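Local coordinates for inositol-3-phosphate synthase (Caenorhabditis elegans, PDB 1VKO), which belongs to the myo-inositol-1-phosphate synthase family and binds nicotinamide-adenine-dinucleotide in a Rossmann-type domain, at residues P193-S205 / N275-V287. Numbering follows the deposited sequence.
Sequences PLPSIYYPDFIAS and NEDEVSPSNIFAV. With NAD (nicotinamide-adenine-dinucleotide), chain G.
S196 OG donates a hydrogen bond to N1A of NAD (2.9 Å) while lying against the edge of the F285 ring, near its plane. Next to it the adenine amino group N6A makes a weak, bent bond to I197 O (2.9 Å, 124° at the hydrogen); the loop thus meets two neighbouring positions of the base. The I197 side chain points toward the helix start: CG2, anti to the backbone N (chi1 -59° for CG1), rests on P281 CB, and CD1 touches both I284 CG2 (3.6 Å) and the F285 ring at CE2. The Y199 ring slides past P281, with CD2 3.4 Å from P281 CG, and meets I284 CD1 at its edge; its hydroxyl bonds to H223 of helix 220-238. F202 lays one face on CA and CB of S280, CA 3.8 Å from the ring centroid in a CH-pi contact 13° off the normal, while D277 O lies in the ring plane at the edge. S280 is the N-cap of helix 281-291, and its N bonds to N283 OD1 (3.2 Å), the donor above the carbonyl plane. Loop and helix start pack beside the adenine end of the NAD pocket in a Rossmann-type domain.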
ATOM      1  N   PRO A 193      36.414  -5.753  19.322  1.00 32.02           N
ATOM      2  CA  PRO A 193      36.797  -4.389  18.936  1.00 29.97           C
ATOM      3  C   PRO A 193      37.629  -3.700  19.999  1.00 26.87           C
ATOM      4  O   PRO A 193      37.464  -3.980  21.182  1.00 24.16           O
ATOM      5  CB  PRO A 193      35.452  -3.677  18.828  1.00 29.00           C
ATOM      6  CG  PRO A 193      34.466  -4.772  18.569  1.00 31.38           C
ATOM      7  CD  PRO A 193      34.942  -5.901  19.416  1.00 28.98           C
ATOM      8  N   LEU A 194      38.518  -2.810  19.562  1.00 25.27           N
ATOM      9  CA  LEU A 194      39.285  -1.945  20.469  1.00 23.96           C
ATOM     10  C   LEU A 194      38.343  -1.025  21.266  1.00 24.68           C
ATOM     11  O   LEU A 194      37.240  -0.753  20.840  1.00 23.56           O
ATOM     12  CB  LEU A 194      40.340  -1.142  19.682  1.00 23.64           C
ATOM     13  CG  LEU A 194      41.243  -1.929  18.705  1.00 22.42           C
ATOM     14  CD1 LEU A 194      42.049  -1.003  17.838  1.00 16.67           C
ATOM     15  CD2 LEU A 194      42.160  -2.858  19.433  1.00 23.47           C
ATOM     16  N   PRO A 195      38.739  -0.610  22.460  1.00 25.11           N
ATOM     17  CA  PRO A 195      37.937   0.364  23.208  1.00 21.49           C
ATOM     18  C   PRO A 195      37.903   1.713  22.529  1.00 20.86           C
ATOM     19  O   PRO A 195      38.831   2.064  21.800  1.00 21.99           O
ATOM     20  CB  PRO A 195      38.622   0.432  24.580  1.00 23.83           C
ATOM     21  CG  PRO A 195      39.943  -0.179  24.405  1.00 20.80           C
ATOM     22  CD  PRO A 195      39.911  -1.093  23.215  1.00 21.11           C
ATOM     23  N   SER A 196      36.796   2.429  22.689  1.00 19.79           N
ATOM     24  CA  SER A 196      36.624   3.687  21.982  1.00 21.02           C
ATOM     25  C   SER A 196      36.453   4.853  22.924  1.00 19.98           C
ATOM     26  O   SER A 196      36.423   4.695  24.142  1.00 17.49           O
ATOM     27  CB  SER A 196      35.401   3.628  21.054  1.00 20.52           C
ATOM     28  OG  SER A 196      35.638   4.423  19.905  1.00 18.58           O
ATOM     29  N   ILE A 197      36.306   6.030  22.327  1.00 23.99           N
ATOM     30  CA  ILE A 197      36.022   7.265  23.034  1.00 22.64           C
ATOM     31  C   ILE A 197      34.533   7.197  23.277  1.00 24.90           C
ATOM     32  O   ILE A 197      33.788   6.885  22.360  1.00 28.70           O
ATOM     33  CB  ILE A 197      36.363   8.433  22.103  1.00 22.64           C
ATOM     34  CG1 ILE A 197      37.820   8.359  21.695  1.00 24.71           C
ATOM     35  CG2 ILE A 197      36.079   9.789  22.742  1.00 20.92           C
ATOM     36  CD1 ILE A 197      38.164   9.329  20.601  1.00 36.86           C
ATOM     37  N   TYR A 198      34.091   7.490  24.503  1.00 26.26           N
ATOM     38  CA  TYR A 198      32.667   7.575  24.826  1.00 23.16           C
ATOM     39  C   TYR A 198      32.384   8.901  25.516  1.00 24.04           C
ATOM     40  O   TYR A 198      32.785   9.083  26.651  1.00 27.58           O
ATOM     41  CB  TYR A 198      32.299   6.395  25.735  1.00 22.79           C
ATOM     42  CG  TYR A 198      30.867   6.396  26.262  1.00 28.35           C
ATOM     43  CD1 TYR A 198      29.800   6.716  25.435  1.00 21.34           C
ATOM     44  CD2 TYR A 198      30.588   6.070  27.582  1.00 22.82           C
ATOM     45  CE1 TYR A 198      28.513   6.723  25.899  1.00 28.42           C
ATOM     46  CE2 TYR A 198      29.287   6.071  28.053  1.00 24.16           C
ATOM     47  CZ  TYR A 198      28.260   6.391  27.202  1.00 31.95           C
ATOM     48  OH  TYR A 198      26.956   6.417  27.631  1.00 37.91           O
ATOM     49  N   TYR A 199      31.690   9.832  24.861  1.00 24.46           N
ATOM     50  CA  TYR A 199      31.256  11.050  25.555  1.00 25.18           C
ATOM     51  C   TYR A 199      29.717  11.029  25.649  1.00 29.30           C
ATOM     52  O   TYR A 199      29.030  11.409  24.690  1.00 31.37           O
ATOM     53  CB  TYR A 199      31.761  12.332  24.861  1.00 23.37           C
ATOM     54  CG  TYR A 199      33.277  12.443  24.650  1.00 26.07           C
ATOM     55  CD1 TYR A 199      34.190  11.757  25.461  1.00 24.67           C
ATOM     56  CD2 TYR A 199      33.790  13.268  23.664  1.00 26.02           C
ATOM     57  CE1 TYR A 199      35.555  11.877  25.265  1.00 26.38           C
ATOM     58  CE2 TYR A 199      35.152  13.377  23.453  1.00 29.86           C
ATOM     59  CZ  TYR A 199      36.034  12.677  24.245  1.00 27.13           C
ATOM     60  OH  TYR A 199      37.405  12.809  24.031  1.00 33.42           O
ATOM     61  N   PRO A 200      29.172  10.584  26.782  1.00 30.16           N
ATOM     62  CA  PRO A 200      27.751  10.208  26.867  1.00 30.41           C
ATOM     63  C   PRO A 200      26.820  11.239  26.209  1.00 32.64           C
ATOM     64  O   PRO A 200      25.848  10.889  25.531  1.00 31.41           O
ATOM     65  CB  PRO A 200      27.510  10.154  28.370  1.00 29.34           C
ATOM     66  CG  PRO A 200      28.853   9.769  28.941  1.00 26.54           C
ATOM     67  CD  PRO A 200      29.860  10.453  28.082  1.00 28.19           C
ATOM     68  N   ASP A 201      27.165  12.503  26.399  1.00 35.84           N
ATOM     69  CA  ASP A 201      26.424  13.669  25.917  1.00 35.84           C
ATOM     70  C   ASP A 201      26.263  13.845  24.385  1.00 35.45           C
ATOM     71  O   ASP A 201      25.406  14.651  23.925  1.00 36.40           O
ATOM     72  CB  ASP A 201      27.019  14.936  26.580  1.00 40.68           C
ATOM     73  CG  ASP A 201      28.572  14.812  26.895  1.00 55.90           C
ATOM     74  OD1 ASP A 201      29.051  13.752  27.414  1.00 58.20           O
ATOM     75  OD2 ASP A 201      29.391  15.752  26.661  1.00 67.09           O
ATOM     76  N   PHE A 202      27.035  13.105  23.583  1.00 29.64           N
ATOM     77  CA  PHE A 202      26.906  13.179  22.109  1.00 23.33           C
ATOM     78  C   PHE A 202      26.001  12.120  21.468  1.00 23.76           C
ATOM     79  O   PHE A 202      25.745  12.211  20.274  1.00 22.96           O
ATOM     80  CB  PHE A 202      28.284  13.243  21.387  1.00 24.90           C
ATOM     81  CG  PHE A 202      29.008  14.576  21.539  1.00 21.28           C
ATOM     82  CD1 PHE A 202      29.768  14.846  22.657  1.00 24.21           C
ATOM     83  CD2 PHE A 202      28.909  15.565  20.563  1.00 22.06           C
ATOM     84  CE1 PHE A 202      30.401  16.090  22.838  1.00 20.08           C
ATOM     85  CE2 PHE A 202      29.561  16.791  20.729  1.00 18.41           C
ATOM     86  CZ  PHE A 202      30.303  17.043  21.859  1.00 22.65           C
ATOM     87  N   ILE A 203      25.484  11.132  22.221  1.00 25.34           N
ATOM     88  CA  ILE A 203      24.504  10.157  21.638  1.00 26.63           C
ATOM     89  C   ILE A 203      23.269   9.975  22.514  1.00 32.29           C
ATOM     90  O   ILE A 203      23.178  10.639  23.559  1.00 36.16           O
ATOM     91  CB  ILE A 203      25.153   8.775  21.350  1.00 28.35           C
ATOM     92  CG1 ILE A 203      25.444   8.025  22.636  1.00 26.69           C
ATOM     93  CG2 ILE A 203      26.446   8.913  20.548  1.00 33.29           C
ATOM     94  CD1 ILE A 203      26.491   6.940  22.467  1.00 30.46           C
ATOM     95  N   ALA A 204      22.318   9.105  22.107  1.00 32.23           N
ATOM     96  CA  ALA A 204      21.112   8.814  22.917  1.00 34.90           C
ATOM     97  C   ALA A 204      21.480   8.273  24.301  1.00 38.05           C
ATOM     98  O   ALA A 204      22.130   7.229  24.427  1.00 34.75           O
ATOM     99  CB  ALA A 204      20.211   7.832  22.216  1.00 35.59           C
ATOM    100  N   SER A 205      21.049   8.981  25.341  1.00 41.40           N
ATOM    101  CA  SER A 205      21.336   8.555  26.723  1.00 42.00           C
ATOM    102  C   SER A 205      21.005   7.061  27.002  1.00 40.01           C
ATOM    103  O   SER A 205      21.484   6.472  27.991  1.00 39.65           O
ATOM    104  CB  SER A 205      20.693   9.525  27.749  1.00 42.09           C
ATOM    105  OG  SER A 205      19.332   9.239  27.987  1.00 42.02           O
ATOM    106  N   ASN A 275      40.663  21.049  25.872  1.00 35.45           N
ATOM    107  CA  ASN A 275      39.605  20.150  26.353  1.00 34.82           C
ATOM    108  C   ASN A 275      38.184  20.695  26.266  1.00 35.06           C
ATOM    109  O   ASN A 275      37.332  20.427  27.120  1.00 33.55           O
ATOM    110  CB  ASN A 275      39.891  19.675  27.770  1.00 33.87           C
ATOM    111  CG  ASN A 275      39.608  18.230  27.937  1.00 32.51           C
ATOM    112  OD1 ASN A 275      40.165  17.403  27.212  1.00 32.53           O
ATOM    113  ND2 ASN A 275      38.749  17.896  28.896  1.00 29.72           N
ATOM    114  N   GLU A 276      37.948  21.426  25.194  1.00 34.08           N
ATOM    115  CA  GLU A 276      36.678  22.023  24.886  1.00 34.79           C
ATOM    116  C   GLU A 276      35.552  20.988  24.886  1.00 36.92           C
ATOM    117  O   GLU A 276      35.769  19.818  24.573  1.00 37.70           O
ATOM    118  CB  GLU A 276      36.815  22.677  23.506  1.00 35.70           C
ATOM    119  CG  GLU A 276      35.604  23.415  23.006  1.00 40.86           C
ATOM    120  CD  GLU A 276      35.163  24.484  23.970  1.00 52.12           C
ATOM    121  OE1 GLU A 276      35.982  25.400  24.264  1.00 40.20           O
ATOM    122  OE2 GLU A 276      33.998  24.377  24.433  1.00 61.03           O
ATOM    123  N   ASP A 277      34.346  21.432  25.224  1.00 36.25           N
ATOM    124  CA  ASP A 277      33.199  20.553  25.323  1.00 35.33           C
ATOM    125  C   ASP A 277      32.579  20.174  23.988  1.00 33.52           C
ATOM    126  O   ASP A 277      32.351  19.000  23.757  1.00 33.51           O
ATOM    127  CB  ASP A 277      32.144  21.156  26.267  1.00 37.36           C
ATOM    128  CG  ASP A 277      32.214  20.557  27.660  1.00 36.74           C
ATOM    129  OD1 ASP A 277      31.549  19.529  27.887  1.00 50.17           O
ATOM    130  OD2 ASP A 277      32.904  21.025  28.587  1.00 33.22           O
ATOM    131  N   GLU A 278      32.293  21.162  23.129  1.00 33.33           N
ATOM    132  CA  GLU A 278      31.722  20.931  21.799  1.00 30.89           C
ATOM    133  C   GLU A 278      32.755  20.355  20.839  1.00 29.66           C
ATOM    134  O   GLU A 278      32.924  20.842  19.722  1.00 37.08           O
ATOM    135  CB  GLU A 278      31.114  22.225  21.200  1.00 34.04           C
ATOM    136  CG  GLU A 278      29.739  22.642  21.733  1.00 30.81           C
ATOM    137  CD  GLU A 278      28.670  21.560  21.589  1.00 31.55           C
ATOM    138  OE1 GLU A 278      28.281  21.220  20.461  1.00 24.81           O
ATOM    139  OE2 GLU A 278      28.185  21.055  22.620  1.00 43.66           O
ATOM    140  N   VAL A 279      33.452  19.323  21.274  1.00 24.79           N
ATOM    141  CA  VAL A 279      34.327  18.541  20.411  1.00 25.01           C
ATOM    142  C   VAL A 279      33.910  17.083  20.569  1.00 23.06           C
ATOM    143  O   VAL A 279      34.070  16.508  21.633  1.00 23.89           O
ATOM    144  CB  VAL A 279      35.823  18.755  20.770  1.00 24.58           C
ATOM    145  CG1 VAL A 279      36.730  17.794  20.004  1.00 26.62           C
ATOM    146  CG2 VAL A 279      36.224  20.193  20.497  1.00 21.17           C
ATOM    147  N   SER A 280      33.334  16.521  19.512  1.00 21.71           N
ATOM    148  CA  SER A 280      32.743  15.197  19.564  1.00 20.18           C
ATOM    149  C   SER A 280      33.768  14.080  19.443  1.00 19.03           C
ATOM    150  O   SER A 280      34.866  14.295  18.924  1.00 26.20           O
ATOM    151  CB  SER A 280      31.699  15.041  18.456  1.00 17.85           C
ATOM    152  OG  SER A 280      32.298  14.693  17.216  1.00 27.30           O
ATOM    153  N   PRO A 281      33.387  12.878  19.876  1.00 19.30           N
ATOM    154  CA  PRO A 281      34.151  11.665  19.615  1.00 17.54           C
ATOM    155  C   PRO A 281      34.425  11.506  18.121  1.00 21.49           C
ATOM    156  O   PRO A 281      35.521  11.072  17.739  1.00 19.64           O
ATOM    157  CB  PRO A 281      33.189  10.579  20.067  1.00 15.96           C
ATOM    158  CG  PRO A 281      32.455  11.249  21.216  1.00 10.97           C
ATOM    159  CD  PRO A 281      32.167  12.587  20.668  1.00 20.72           C
ATOM    160  N   SER A 282      33.444  11.863  17.286  1.00 18.67           N
ATOM    161  CA  SER A 282      33.613  11.733  15.851  1.00 20.94           C
ATOM    162  C   SER A 282      34.556  12.767  15.301  1.00 18.54           C
ATOM    163  O   SER A 282      35.127  12.535  14.264  1.00 22.99           O
ATOM    164  CB  SER A 282      32.288  11.750  15.094  1.00 20.50           C
ATOM    165  OG  SER A 282      31.773  13.055  14.975  1.00 24.05           O
ATOM    166  N   ASN A 283      34.732  13.892  15.995  1.00 18.18           N
ATOM    167  CA  ASN A 283      35.741  14.889  15.607  1.00 17.31           C
ATOM    168  C   ASN A 283      37.138  14.333  15.862  1.00 20.00           C
ATOM    169  O   ASN A 283      38.027  14.544  15.067  1.00 22.76           O
ATOM    170  CB  ASN A 283      35.604  16.151  16.439  1.00 17.67           C
ATOM    171  CG  ASN A 283      34.465  17.085  15.967  1.00 21.69           C
ATOM    172  OD1 ASN A 283      34.039  17.952  16.717  1.00 27.63           O
ATOM    173  ND2 ASN A 283      34.006  16.927  14.737  1.00 19.38           N
ATOM    174  N   ILE A 284      37.310  13.622  16.974  1.00 19.65           N
ATOM    175  CA  ILE A 284      38.612  13.113  17.387  1.00 21.52           C
ATOM    176  C   ILE A 284      39.069  11.998  16.456  1.00 23.38           C
ATOM    177  O   ILE A 284      40.166  12.075  15.920  1.00 26.34           O
ATOM    178  CB  ILE A 284      38.658  12.738  18.911  1.00 23.10           C
ATOM    179  CG1 ILE A 284      38.496  14.023  19.756  1.00 18.02           C
ATOM    180  CG2 ILE A 284      40.002  12.150  19.273  1.00 19.13           C
ATOM    181  CD1 ILE A 284      37.937  13.813  21.140  1.00 27.69           C
ATOM    182  N   PHE A 285      38.215  11.006  16.192  1.00 21.40           N
ATOM    183  CA  PHE A 285      38.499  10.099  15.093  1.00 15.93           C
ATOM    184  C   PHE A 285      38.843  10.817  13.792  1.00 18.13           C
ATOM    185  O   PHE A 285      39.829  10.484  13.177  1.00 23.53           O
ATOM    186  CB  PHE A 285      37.369   9.101  14.864  1.00 17.59           C
ATOM    187  CG  PHE A 285      37.242   8.078  15.926  1.00  8.72           C
ATOM    188  CD1 PHE A 285      38.026   6.916  15.874  1.00 17.89           C
ATOM    189  CD2 PHE A 285      36.361   8.254  16.997  1.00  9.52           C
ATOM    190  CE1 PHE A 285      37.914   5.924  16.884  1.00 11.23           C
ATOM    191  CE2 PHE A 285      36.225   7.261  18.021  1.00 21.02           C
ATOM    192  CZ  PHE A 285      37.024   6.087  17.964  1.00  2.84           C
ATOM    193  N   ALA A 286      38.059  11.797  13.347  1.00 19.36           N
ATOM    194  CA  ALA A 286      38.398  12.408  12.055  1.00 19.94           C
ATOM    195  C   ALA A 286      39.812  12.960  12.129  1.00 24.17           C
ATOM    196  O   ALA A 286      40.633  12.714  11.226  1.00 26.36           O
ATOM    197  CB  ALA A 286      37.388  13.482  11.639  1.00 22.38           C
ATOM    198  N   VAL A 287      40.111  13.668  13.221  1.00 25.91           N
ATOM    199  CA  VAL A 287      41.470  14.214  13.463  1.00 25.16           C
ATOM    200  C   VAL A 287      42.564  13.133  13.568  1.00 22.95           C
ATOM    201  O   VAL A 287      43.598  13.224  12.917  1.00 24.02           O
ATOM    202  CB  VAL A 287      41.453  15.204  14.649  1.00 26.21           C
ATOM    203  CG1 VAL A 287      42.852  15.699  14.995  1.00 30.82           C
ATOM    204  CG2 VAL A 287      40.592  16.407  14.296  1.00 24.17           C
TER
HETATM  205  PA  NAD G 601      24.166  -0.174  15.595  1.00 25.23           P
HETATM  206  O1A NAD G 601      23.690   0.256  16.900  1.00 15.07           O
HETATM  207  O2A NAD G 601      23.845  -1.600  15.423  1.00 18.41           O
HETATM  208  O5B NAD G 601      25.717   0.152  15.528  1.00 28.60           O
HETATM  209  C5B NAD G 601      26.270   1.131  16.356  1.00 24.71           C
HETATM  210  C4B NAD G 601      27.472   0.515  17.048  1.00 16.86           C
HETATM  211  O4B NAD G 601      28.395   1.543  17.329  1.00 27.42           O
HETATM  212  C3B NAD G 601      27.115  -0.117  18.363  1.00 19.58           C
HETATM  213  O3B NAD G 601      27.970  -1.247  18.449  1.00 17.06           O
HETATM  214  C2B NAD G 601      27.583   0.839  19.423  1.00 17.79           C
HETATM  215  O2B NAD G 601      28.202   0.014  20.408  1.00 24.24           O
HETATM  216  C1B NAD G 601      28.683   1.605  18.695  1.00 17.26           C
HETATM  217  N9A NAD G 601      29.055   2.971  19.143  1.00 16.04           N
HETATM  218  C8A NAD G 601      28.279   3.985  19.618  1.00 29.17           C
HETATM  219  N7A NAD G 601      29.083   5.031  19.915  1.00 22.19           N
HETATM  220  C5A NAD G 601      30.368   4.730  19.650  1.00 27.77           C
HETATM  221  C6A NAD G 601      31.587   5.413  19.802  1.00 32.19           C
HETATM  222  N6A NAD G 601      31.689   6.637  20.348  1.00 28.02           N
HETATM  223  N1A NAD G 601      32.747   4.775  19.448  1.00 14.67           N
HETATM  224  C2A NAD G 601      32.724   3.491  18.987  1.00 25.60           C
HETATM  225  N3A NAD G 601      31.539   2.835  18.888  1.00 14.80           N
HETATM  226  C4A NAD G 601      30.365   3.426  19.196  1.00 27.36           C
HETATM  227  O3  NAD G 601      23.553   0.729  14.396  1.00 18.80           O
HETATM  228  PN  NAD G 601      23.821   0.328  12.879  1.00 17.82           P
HETATM  229  O1N NAD G 601      25.079  -0.464  12.852  1.00 34.71           O
HETATM  230  O2N NAD G 601      22.588  -0.270  12.359  1.00 16.31           O
HETATM  231  O5D NAD G 601      24.210   1.706  12.117  1.00 21.97           O
HETATM  232  C5D NAD G 601      25.159   2.601  12.670  1.00 24.86           C
HETATM  233  C4D NAD G 601      25.042   4.047  12.152  1.00 24.67           C
HETATM  234  O4D NAD G 601      24.924   4.060  10.751  1.00 27.08           O
HETATM  235  C3D NAD G 601      23.833   4.815  12.699  1.00 23.94           C
HETATM  236  O3D NAD G 601      24.228   6.128  12.982  1.00 29.51           O
HETATM  237  C2D NAD G 601      22.925   4.931  11.501  1.00 31.80           C
HETATM  238  O2D NAD G 601      22.115   6.095  11.462  1.00 36.09           O
HETATM  239  C1D NAD G 601      23.928   4.989  10.382  1.00 28.92           C
HETATM  240  N1N NAD G 601      23.178   4.686   9.169  1.00 25.40           N
HETATM  241  C2N NAD G 601      22.583   3.472   9.025  1.00 13.40           C
HETATM  242  C3N NAD G 601      21.856   3.221   7.882  1.00 19.34           C
HETATM  243  C7N NAD G 601      21.562   1.796   7.603  1.00 25.56           C
HETATM  244  O7N NAD G 601      21.968   0.887   8.609  1.00 31.73           O
HETATM  245  N7N NAD G 601      20.973   1.444   6.453  1.00 25.15           N
HETATM  246  C4N NAD G 601      21.740   4.189   6.865  1.00 16.31           C
HETATM  247  C5N NAD G 601      22.335   5.418   7.041  1.00 15.55           C
HETATM  248  C6N NAD G 601      23.058   5.668   8.217  1.00 18.21           C